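Local coordinates for protein Rik1-associated factor 1 (Schizosaccharomyces pombe, PDB 4O9D) that is a WD-repeat component of the Clr4 methyltransferase complex, which methylates and ubiquitylates histone H3 and helps establish heterochromatin, at residues Ala232-Thr237 with Ala250-Leu255; Ser182-Glu187 with Gly202-His207; Gly213-Phe218 with Gln227-Ala232. All coordinates share one frame; numbering follows the deposited sequence.

Interaction 1: residues Ala232-Thr237 with Ala250-Leu255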
loop_
_atom_site.group_PDB
_atom_site.type_symbol
_atom_site.label_atom_id
_atom_site.label_comp_id
_atom_site.label_asym_id
_atom_site.label_seq_id
_atom_site.Cartn_x
_atom_site.Cartn_y
_atom_site.Cartn_z
ATOM N N ALA A 232 8.585 -8.606 -20.315
ATOM C CA ALA A 232 10.033 -8.617 -20.148
ATOM C C ALA A 232 10.393 -8.636 -18.665
ATOM O O ALA A 232 9.516 -8.373 -17.809
ATOM C CB ALA A 232 10.624 -7.366 -20.808
ATOM N N ASP A 233 11.671 -8.890 -18.348
ATOM C CA ASP A 233 12.149 -8.734 -16.967
ATOM C C ASP A 233 12.330 -7.251 -16.678
ATOM O O ASP A 233 13.167 -6.590 -17.305
ATOM C CB ASP A 233 13.450 -9.507 -16.708
ATOM C CG ASP A 233 13.195 -10.967 -16.285
ATOM O OD1 ASP A 233 12.156 -11.540 -16.703
ATOM O OD2 ASP A 233 14.023 -11.527 -15.524
ATOM N N GLU A 234 11.496 -6.742 -15.764
ATOM C CA GLU A 234 11.352 -5.315 -15.478
ATOM C C GLU A 234 11.014 -5.232 -13.981
ATOM O O GLU A 234 10.471 -6.183 -13.414
ATOM C CB GLU A 234 10.204 -4.697 -16.303
ATOM C CG GLU A 234 10.369 -4.855 -17.835
ATOM C CD GLU A 234 9.102 -4.536 -18.637
ATOM O OE1 GLU A 234 7.996 -4.363 -18.061
ATOM O OE2 GLU A 234 9.222 -4.483 -19.869
ATOM N N ALA A 235 11.339 -4.110 -13.355
ATOM C CA ALA A 235 11.126 -3.928 -11.918
ATOM C C ALA A 235 9.697 -3.465 -11.671
ATOM O O ALA A 235 9.342 -2.314 -11.964
ATOM C CB ALA A 235 12.109 -2.910 -11.360
ATOM N N PHE A 236 8.890 -4.346 -11.107
ATOM C CA PHE A 236 7.511 -4.016 -10.821
ATOM C C PHE A 236 7.401 -3.196 -9.548
ATOM O O PHE A 236 8.056 -3.483 -8.548
ATOM C CB PHE A 236 6.644 -5.270 -10.797
ATOM C CG PHE A 236 6.351 -5.776 -12.170
ATOM C CD1 PHE A 236 7.319 -6.461 -12.888
ATOM C CD2 PHE A 236 5.142 -5.507 -12.775
ATOM C CE1 PHE A 236 7.073 -6.872 -14.184
ATOM C CE2 PHE A 236 4.895 -5.918 -14.070
ATOM C CZ PHE A 236 5.846 -6.593 -14.773
ATOM N N THR A 237 6.570 -2.159 -9.632
ATOM C CA THR A 237 6.482 -1.131 -8.622
ATOM C C THR A 237 5.111 -1.070 -7.966
ATOM O O THR A 237 4.990 -0.583 -6.859
ATOM C CB THR A 237 6.805 0.282 -9.207
ATOM O OG1 THR A 237 5.902 0.612 -10.284
ATOM C CG2 THR A 237 8.248 0.350 -9.718
ATOM N N ALA A 250 -0.605 -3.809 -13.195
ATOM C CA ALA A 250 0.718 -3.851 -12.599
ATOM C C ALA A 250 1.603 -2.882 -13.342
ATOM O O ALA A 250 1.610 -2.879 -14.569
ATOM C CB ALA A 250 1.289 -5.218 -12.714
ATOM N N SER A 251 2.374 -2.085 -12.619
ATOM C CA SER A 251 3.277 -1.146 -13.279
ATOM C C SER A 251 4.723 -1.570 -13.064
ATOM O O SER A 251 5.065 -2.145 -12.047
ATOM C CB SER A 251 3.060 0.283 -12.761
ATOM O OG SER A 251 3.381 0.385 -11.352
ATOM N N SER A 252 5.586 -1.267 -14.030
ATOM C CA SER A 252 7.003 -1.505 -13.853
ATOM C C SER A 252 7.851 -0.334 -14.362
ATOM O O SER A 252 7.388 0.474 -15.170
ATOM C CB SER A 252 7.402 -2.774 -14.620
ATOM O OG SER A 252 7.214 -2.552 -16.027
ATOM N N ASN A 253 9.089 -0.260 -13.866
ATOM C CA ASN A 253 10.124 0.607 -14.431
ATOM C C ASN A 253 11.030 -0.270 -15.313
ATOM O O ASN A 253 11.285 -1.432 -14.967
ATOM C CB ASN A 253 10.965 1.255 -13.314
ATOM C CG ASN A 253 10.143 2.209 -12.418
ATOM O OD1 ASN A 253 9.083 2.690 -12.812
ATOM N ND2 ASN A 253 10.636 2.460 -11.217
ATOM N N THR A 254 11.504 0.279 -16.435
ATOM C CA THR A 254 12.293 -0.479 -17.417
ATOM C C THR A 254 13.637 0.216 -17.604
ATOM O O THR A 254 13.930 1.183 -16.905
ATOM C CB THR A 254 11.555 -0.591 -18.779
ATOM O OG1 THR A 254 11.679 0.635 -19.504
ATOM C CG2 THR A 254 10.077 -0.908 -18.575
ATOM N N LEU A 255 14.462 -0.242 -18.524
ATOM C CA LEU A 255 15.718 0.452 -18.755
ATOM C C LEU A 255 15.456 1.902 -19.217
ATOM O O LEU A 255 16.106 2.818 -18.784
ATOM C CB LEU A 255 16.616 -0.306 -19.718
ATOM C CG LEU A 255 17.103 -1.705 -19.344
ATOM C CD1 LEU A 255 17.999 -2.325 -20.400
ATOM C CD2 LEU A 255 17.763 -1.767 -18.009
#
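Strand segments Ala235-Thr237 and Ala250-Asn253 run antiparallel, their N-to-C directions 130° apart, with Phe236 and Ser252 as a close non-hydrogen-bonded pair whose CA atoms lie 4.0 Å apart. Ala235 and Asn253 form the adjacent hydrogen-bonded pair. Asn253 N donates to Ala235 O at 2.8 Å, and Asn253 O accepts from Ala235 N. Further along, Thr237 N makes a nearly straight bond to Ser251 O.

Ser252 works in two directions. Its CB sits over the centre of the Phe236 ring, 3.8 Å from the centroid, in a CH-pi contact. Its OG lies between the backbone N and the carbonyl carbon (chi1 65°) and donates to Glu234 OE1 at 2.8 Å. The hydroxyl meets that oxygen from above the carboxylate plane. Tyr261 OH also bonds to OE1, which is therefore gripped twice. Thr254 lies beside Glu234, with CG2 3.8 Å from the carboxylate carbon CD. Ala250 CB touches the Phe236 ring at its edge, near the ring plane.

At the other end, Ser251 OG donates to Thr237 OG1 at 2.7 Å, and Thr237 OG1 also bonds to Ile281 O. Thr237 CG2 approaches Asn253 ND2 to 3.5 Å, where the two side chains cross at about a right angle. The Asn253 amide is held from strand 281-286 and the residue before it: OD1 meets Ile281 N and ND2 meets Asp280 OD1. The contact is the inner hairpin of one blade of a WD-repeat beta-propeller, with its Thr237 and Asn253 side chains bonded to the next blade.

Interaction 2: residues Ser182-Glu187 with Gly202-His207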
loop_
_atom_site.group_PDB
_atom_site.type_symbol
_atom_site.label_atom_id
_atom_site.label_comp_id
_atom_site.label_asym_id
_atom_site.label_seq_id
_atom_site.Cartn_x
_atom_site.Cartn_y
_atom_site.Cartn_z
ATOM N N SER A 182 14.074 -9.471 -5.678
ATOM C CA SER A 182 13.370 -9.309 -4.404
ATOM C C SER A 182 11.885 -9.416 -4.675
ATOM O O SER A 182 11.424 -8.957 -5.715
ATOM C CB SER A 182 13.704 -7.971 -3.773
ATOM O OG SER A 182 15.053 -7.969 -3.300
ATOM N N ALA A 183 11.146 -10.067 -3.778
ATOM C CA ALA A 183 9.698 -10.081 -3.873
ATOM C C ALA A 183 9.220 -8.836 -3.144
ATOM O O ALA A 183 9.418 -8.701 -1.921
ATOM C CB ALA A 183 9.118 -11.318 -3.241
ATOM N N SER A 184 8.594 -7.924 -3.883
ATOM C CA SER A 184 8.221 -6.634 -3.304
ATOM C C SER A 184 6.734 -6.249 -3.403
ATOM O O SER A 184 6.338 -5.242 -2.814
ATOM C CB SER A 184 9.066 -5.523 -3.944
ATOM O OG SER A 184 10.448 -5.710 -3.651
ATOM N N LEU A 185 5.932 -7.006 -4.154
ATOM C CA LEU A 185 4.491 -6.732 -4.282
ATOM C C LEU A 185 3.738 -8.029 -4.136
ATOM O O LEU A 185 4.224 -9.063 -4.588
ATOM C CB LEU A 185 4.170 -6.144 -5.664
ATOM C CG LEU A 185 5.052 -4.928 -5.971
ATOM C CD1 LEU A 185 5.008 -4.598 -7.474
ATOM C CD2 LEU A 185 4.609 -3.783 -5.120
ATOM N N ILE A 186 2.529 -7.992 -3.591
ATOM C CA ILE A 186 1.782 -9.248 -3.427
ATOM C C ILE A 186 0.291 -8.981 -3.286
ATOM O O ILE A 186 -0.115 -8.032 -2.602
ATOM C CB ILE A 186 2.367 -10.064 -2.226
ATOM C CG1 ILE A 186 2.168 -11.582 -2.404
ATOM C CG2 ILE A 186 1.787 -9.575 -0.853
ATOM C CD1 ILE A 186 3.128 -12.428 -1.526
ATOM N N GLU A 187 -0.525 -9.787 -3.969
ATOM C CA GLU A 187 -1.986 -9.674 -3.882
ATOM C C GLU A 187 -2.649 -11.049 -4.065
ATOM O O GLU A 187 -2.177 -11.885 -4.842
ATOM C CB GLU A 187 -2.553 -8.733 -4.979
ATOM C CG GLU A 187 -1.950 -7.334 -5.058
ATOM C CD GLU A 187 -2.520 -6.340 -4.028
ATOM O OE1 GLU A 187 -1.782 -5.374 -3.671
ATOM O OE2 GLU A 187 -3.688 -6.521 -3.593
ATOM N N GLY A 202 5.059 -9.647 -7.346
ATOM C CA GLY A 202 5.830 -8.775 -8.219
ATOM C C GLY A 202 7.234 -8.714 -7.689
ATOM O O GLY A 202 7.419 -8.589 -6.477
ATOM N N TYR A 203 8.217 -8.814 -8.590
ATOM C CA TYR A 203 9.620 -8.808 -8.199
ATOM C C TYR A 203 10.361 -7.568 -8.721
ATOM O O TYR A 203 10.035 -7.033 -9.794
ATOM C CB TYR A 203 10.329 -10.079 -8.718
ATOM C CG TYR A 203 9.759 -11.384 -8.199
ATOM C CD1 TYR A 203 8.621 -11.954 -8.770
ATOM C CD2 TYR A 203 10.383 -12.080 -7.167
ATOM C CE1 TYR A 203 8.096 -13.174 -8.301
ATOM C CE2 TYR A 203 9.856 -13.291 -6.684
ATOM C CZ TYR A 203 8.732 -13.832 -7.262
ATOM O OH TYR A 203 8.226 -15.031 -6.789
ATOM N N ASP A 204 11.360 -7.121 -7.971
ATOM C CA ASP A 204 12.241 -6.058 -8.440
ATOM C C ASP A 204 13.676 -6.426 -8.058
ATOM O O ASP A 204 13.900 -7.499 -7.534
ATOM C CB ASP A 204 11.809 -4.692 -7.896
ATOM C CG ASP A 204 11.782 -4.628 -6.360
ATOM O OD1 ASP A 204 12.351 -5.519 -5.685
ATOM O OD2 ASP A 204 11.215 -3.644 -5.826
ATOM N N SER A 205 14.641 -5.559 -8.330
ATOM C CA SER A 205 16.042 -5.909 -8.129
ATOM C C SER A 205 16.873 -4.778 -7.523
ATOM O O SER A 205 17.117 -3.767 -8.166
ATOM C CB SER A 205 16.653 -6.312 -9.466
ATOM O OG SER A 205 16.442 -5.271 -10.420
ATOM N N PHE A 206 17.352 -4.975 -6.296
ATOM C CA PHE A 206 18.167 -3.956 -5.621
ATOM C C PHE A 206 19.657 -4.085 -5.940
ATOM O O PHE A 206 20.430 -3.146 -5.729
ATOM C CB PHE A 206 17.973 -4.041 -4.108
ATOM C CG PHE A 206 16.590 -3.689 -3.660
ATOM C CD1 PHE A 206 15.570 -4.620 -3.735
ATOM C CD2 PHE A 206 16.312 -2.432 -3.169
ATOM C CE1 PHE A 206 14.302 -4.307 -3.322
ATOM C CE2 PHE A 206 15.045 -2.106 -2.751
ATOM C CZ PHE A 206 14.035 -3.041 -2.833
ATOM N N HIS A 207 20.060 -5.260 -6.419
ATOM C CA HIS A 207 21.426 -5.469 -6.890
ATOM C C HIS A 207 21.616 -4.830 -8.273
ATOM O O HIS A 207 22.713 -4.850 -8.830
ATOM C CB HIS A 207 21.760 -6.970 -6.923
ATOM C CG HIS A 207 21.824 -7.609 -5.565
ATOM N ND1 HIS A 207 21.880 -8.977 -5.384
ATOM C CD2 HIS A 207 21.849 -7.065 -4.323
ATOM C CE1 HIS A 207 21.932 -9.246 -4.090
ATOM N NE2 HIS A 207 21.916 -8.104 -3.425
HETATM O O HOH W 1 17.161 -7.765 -5.225
#
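A classic beta bulge interrupts the hairpin of strands 182-189 and 198-204 in a propeller blade: Ser184 and Leu185 together face the single residue Gly202. Gly202 O accepts from both, from Ser184 N at 2.9 Å and from Leu185 N at 3.2 Å. In return, Gly202 N donates to Leu185 O, from above the carbonyl plane. The extra residue shifts the register by one. Before the bulge, Ser182 and Asp204 form a regular antiparallel pair with two backbone bonds. The shorter one runs from Ser182 N to Asp204 O at 2.7 Å and is nearly straight, at 172°.

The side chains of Ser182, Ser184 and Asp204 gather near one another. Asp204 has CG between its backbone N and carbonyl carbon (chi1 58°). Its OD1 receives Ser184 OG at 2.8 Å, from above the carboxylate plane. Ser182 CB comes within 3.4 Å of the same Asp204 OD1. Ser182 OG accepts from a water at 2.9 Å. That water also takes the N-H of Phe206, bridging the two segments beyond the last strand pair. Outside the hairpin, Ser184 OG also bonds to His134 ND1, and Ser182 OG to Lys149 O. The Phe206 ring turns its edge to Ser182, with CD1 3.4 Å from OG. On the other face of the sheet, Ala183 CB rests 4.0 Å from Tyr203 CE2.

Backbone bonds link Tyr203 to Cys214 on strand 214-219 of the same sheet and to Phe236 on strand 235-241 of the next. On the other side, Ala183 bonds to Cys148 of strand 144-148, in the preceding sheet, so the hairpin sits between two neighbouring blades.

Interaction 3: residues Gly213-Phe218 with Gln227-Ala232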
loop_
_atom_site.group_PDB
_atom_site.type_symbol
_atom_site.label_atom_id
_atom_site.label_comp_id
_atom_site.label_asym_id
_atom_site.label_seq_id
_atom_site.Cartn_x
_atom_site.Cartn_y
_atom_site.Cartn_z
ATOM N N GLY A 213 13.299 -7.568 -12.832
ATOM C CA GLY A 213 12.280 -8.152 -11.977
ATOM C C GLY A 213 11.351 -8.955 -12.858
ATOM O O GLY A 213 11.688 -9.300 -14.016
ATOM N N CYS A 214 10.167 -9.233 -12.332
ATOM C CA CYS A 214 9.149 -9.962 -13.092
ATOM C C CYS A 214 7.845 -10.048 -12.281
ATOM O O CYS A 214 7.784 -9.597 -11.133
ATOM C CB CYS A 214 9.644 -11.367 -13.421
ATOM S SG CYS A 214 10.008 -12.357 -11.960
ATOM N N LEU A 215 6.819 -10.624 -12.903
ATOM C CA LEU A 215 5.514 -10.799 -12.284
ATOM C C LEU A 215 5.114 -12.279 -12.424
ATOM O O LEU A 215 5.136 -12.826 -13.538
ATOM C CB LEU A 215 4.497 -9.865 -12.967
ATOM C CG LEU A 215 3.126 -9.757 -12.297
ATOM C CD1 LEU A 215 3.277 -9.000 -10.947
ATOM C CD2 LEU A 215 2.147 -9.084 -13.223
ATOM N N ALA A 216 4.830 -12.944 -11.295
ATOM C CA ALA A 216 4.513 -14.377 -11.299
ATOM C C ALA A 216 3.201 -14.707 -10.589
ATOM O O ALA A 216 2.672 -13.892 -9.816
ATOM C CB ALA A 216 5.641 -15.171 -10.656
ATOM N N LEU A 217 2.682 -15.908 -10.846
ATOM C CA LEU A 217 1.450 -16.341 -10.215
ATOM C C LEU A 217 1.667 -17.641 -9.456
ATOM O O LEU A 217 2.393 -18.522 -9.934
ATOM C CB LEU A 217 0.381 -16.566 -11.274
ATOM C CG LEU A 217 -1.065 -16.702 -10.775
ATOM C CD1 LEU A 217 -1.626 -15.356 -10.216
ATOM C CD2 LEU A 217 -1.960 -17.265 -11.909
ATOM N N PHE A 218 1.019 -17.766 -8.294
ATOM C CA PHE A 218 1.083 -18.990 -7.486
ATOM C C PHE A 218 -0.343 -19.479 -7.144
ATOM O O PHE A 218 -1.283 -18.684 -7.058
ATOM C CB PHE A 218 1.843 -18.723 -6.187
ATOM C CG PHE A 218 3.331 -18.543 -6.358
ATOM C CD1 PHE A 218 3.860 -17.319 -6.763
ATOM C CD2 PHE A 218 4.196 -19.588 -6.085
ATOM C CE1 PHE A 218 5.239 -17.157 -6.912
ATOM C CE2 PHE A 218 5.560 -19.442 -6.231
ATOM C CZ PHE A 218 6.090 -18.231 -6.651
ATOM N N GLN A 227 2.769 -19.766 -13.098
ATOM C CA GLN A 227 3.267 -19.181 -14.343
ATOM C C GLN A 227 4.020 -17.852 -14.122
ATOM O O GLN A 227 3.833 -17.154 -13.105
ATOM C CB GLN A 227 2.098 -18.922 -15.297
ATOM C CG GLN A 227 1.280 -17.697 -14.928
ATOM C CD GLN A 227 0.075 -17.451 -15.838
ATOM O OE1 GLN A 227 -0.622 -18.382 -16.231
ATOM N NE2 GLN A 227 -0.192 -16.179 -16.146
ATOM N N LYS A 228 4.900 -17.529 -15.063
ATOM C CA LYS A 228 5.381 -16.150 -15.201
ATOM C C LYS A 228 4.409 -15.419 -16.149
ATOM O O LYS A 228 4.054 -15.948 -17.214
ATOM C CB LYS A 228 6.803 -16.143 -15.767
ATOM C CG LYS A 228 7.484 -14.781 -15.844
ATOM C CD LYS A 228 8.791 -14.876 -16.665
ATOM C CE LYS A 228 9.793 -13.771 -16.279
ATOM N NZ LYS A 228 11.088 -13.856 -17.052
ATOM N N PHE A 229 3.959 -14.220 -15.770
ATOM C CA PHE A 229 3.156 -13.428 -16.691
ATOM C C PHE A 229 4.052 -12.989 -17.855
ATOM O O PHE A 229 5.252 -12.780 -17.676
ATOM C CB PHE A 229 2.558 -12.210 -15.986
ATOM C CG PHE A 229 1.430 -12.543 -15.048
ATOM C CD1 PHE A 229 0.132 -12.642 -15.518
ATOM C CD2 PHE A 229 1.670 -12.772 -13.709
ATOM C CE1 PHE A 229 -0.917 -12.941 -14.659
ATOM C CE2 PHE A 229 0.633 -13.058 -12.850
ATOM C CZ PHE A 229 -0.670 -13.147 -13.327
ATOM N N ASN A 230 3.470 -12.855 -19.036
ATOM C CA ASN A 230 4.281 -12.599 -20.236
ATOM C C ASN A 230 4.673 -11.122 -20.356
ATOM O O ASN A 230 4.026 -10.376 -21.054
ATOM C CB ASN A 230 3.534 -13.076 -21.490
ATOM C CG ASN A 230 4.386 -13.004 -22.759
ATOM O OD1 ASN A 230 5.612 -13.080 -22.714
ATOM N ND2 ASN A 230 3.726 -12.822 -23.893
ATOM N N THR A 231 5.726 -10.717 -19.647
ATOM C CA THR A 231 6.349 -9.401 -19.831
ATOM C C THR A 231 7.846 -9.613 -19.872
ATOM O O THR A 231 8.327 -10.663 -19.483
ATOM C CB THR A 231 6.101 -8.438 -18.642
ATOM O OG1 THR A 231 6.930 -8.813 -17.523
ATOM C CG2 THR A 231 4.636 -8.451 -18.225
ATOM N N ALA A 232 8.585 -8.606 -20.315
ATOM C CA ALA A 232 10.033 -8.617 -20.148
ATOM C C ALA A 232 10.393 -8.636 -18.665
ATOM O O ALA A 232 9.516 -8.373 -17.809
ATOM C CB ALA A 232 10.624 -7.366 -20.808
HETATM O O HOH W 2 6.888 -11.263 -15.809
#
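Leu215 and Leu217 both carry CG anti to the backbone N (chi1 -171° and -166°), while Phe229 has CG anti to its carbonyl carbon (chi1 -73°). These torsions place the three CG atoms, and the phenyl ring meets both leucines. Leu215 CG lies 3.6 Å from Phe229 CD2. Leu217 meets the far end of the ring, with CD1 3.9 Å from Phe229 CZ. Each leucine side chain crosses that of Phe229 at a slant, and the carbonyl oxygens of Leu215 and Ala216 lie at the ring edge, near its plane. Over one face sits Gln227 NE2, 3.5 Å above the plane and offset toward the rim. That amide nitrogen is bonded to Tyr268 O.

These residues belong to the hairpin of strands 214-219 and 224-228, the outer two strands of a propeller blade. Leu217 N donates to Gln227 O at 2.8 Å, and Phe229 N to Leu215 O at 2.9 Å. The return bond from Gln227 N to Leu217 O is weak, at 3.4 Å.

After Phe229 the chain leaves through an inverse gamma turn centred on Asn230. A water bridges the two segments there: it accepts from Leu215 N and donates to Phe229 O and Thr231 OG1. Thr231 OG1 itself donates to Ala232 O at 2.6 Å. Lys228 stretches out in an extended chain, with CE 3.7 Å from Cys214 CB and NZ in a salt bridge with Asp233.

How the interactions relate
Along the chain the order is interaction 2, interaction 3, interaction 1. Interactions 2 and 3 share one four-stranded sheet, with centres about 11 Å apart: one pairs its inner two strands, the other its outer two. Gly202 CA packs on Leu215 CD1 between them. Interaction 1 opens the next sheet. It shares Ala232 with interaction 3, so the outermost strand of one blade leads through a short loop to the innermost strand of the next. Phe236 CZ packs on Thr231 OG1 beside this connection. The centres of interactions 1 and 2 lie about 10 Å apart. The three contacts cover one blade and the inner hairpin of the next, in the WD-repeat propeller domain that forms the C-terminal part of the protein.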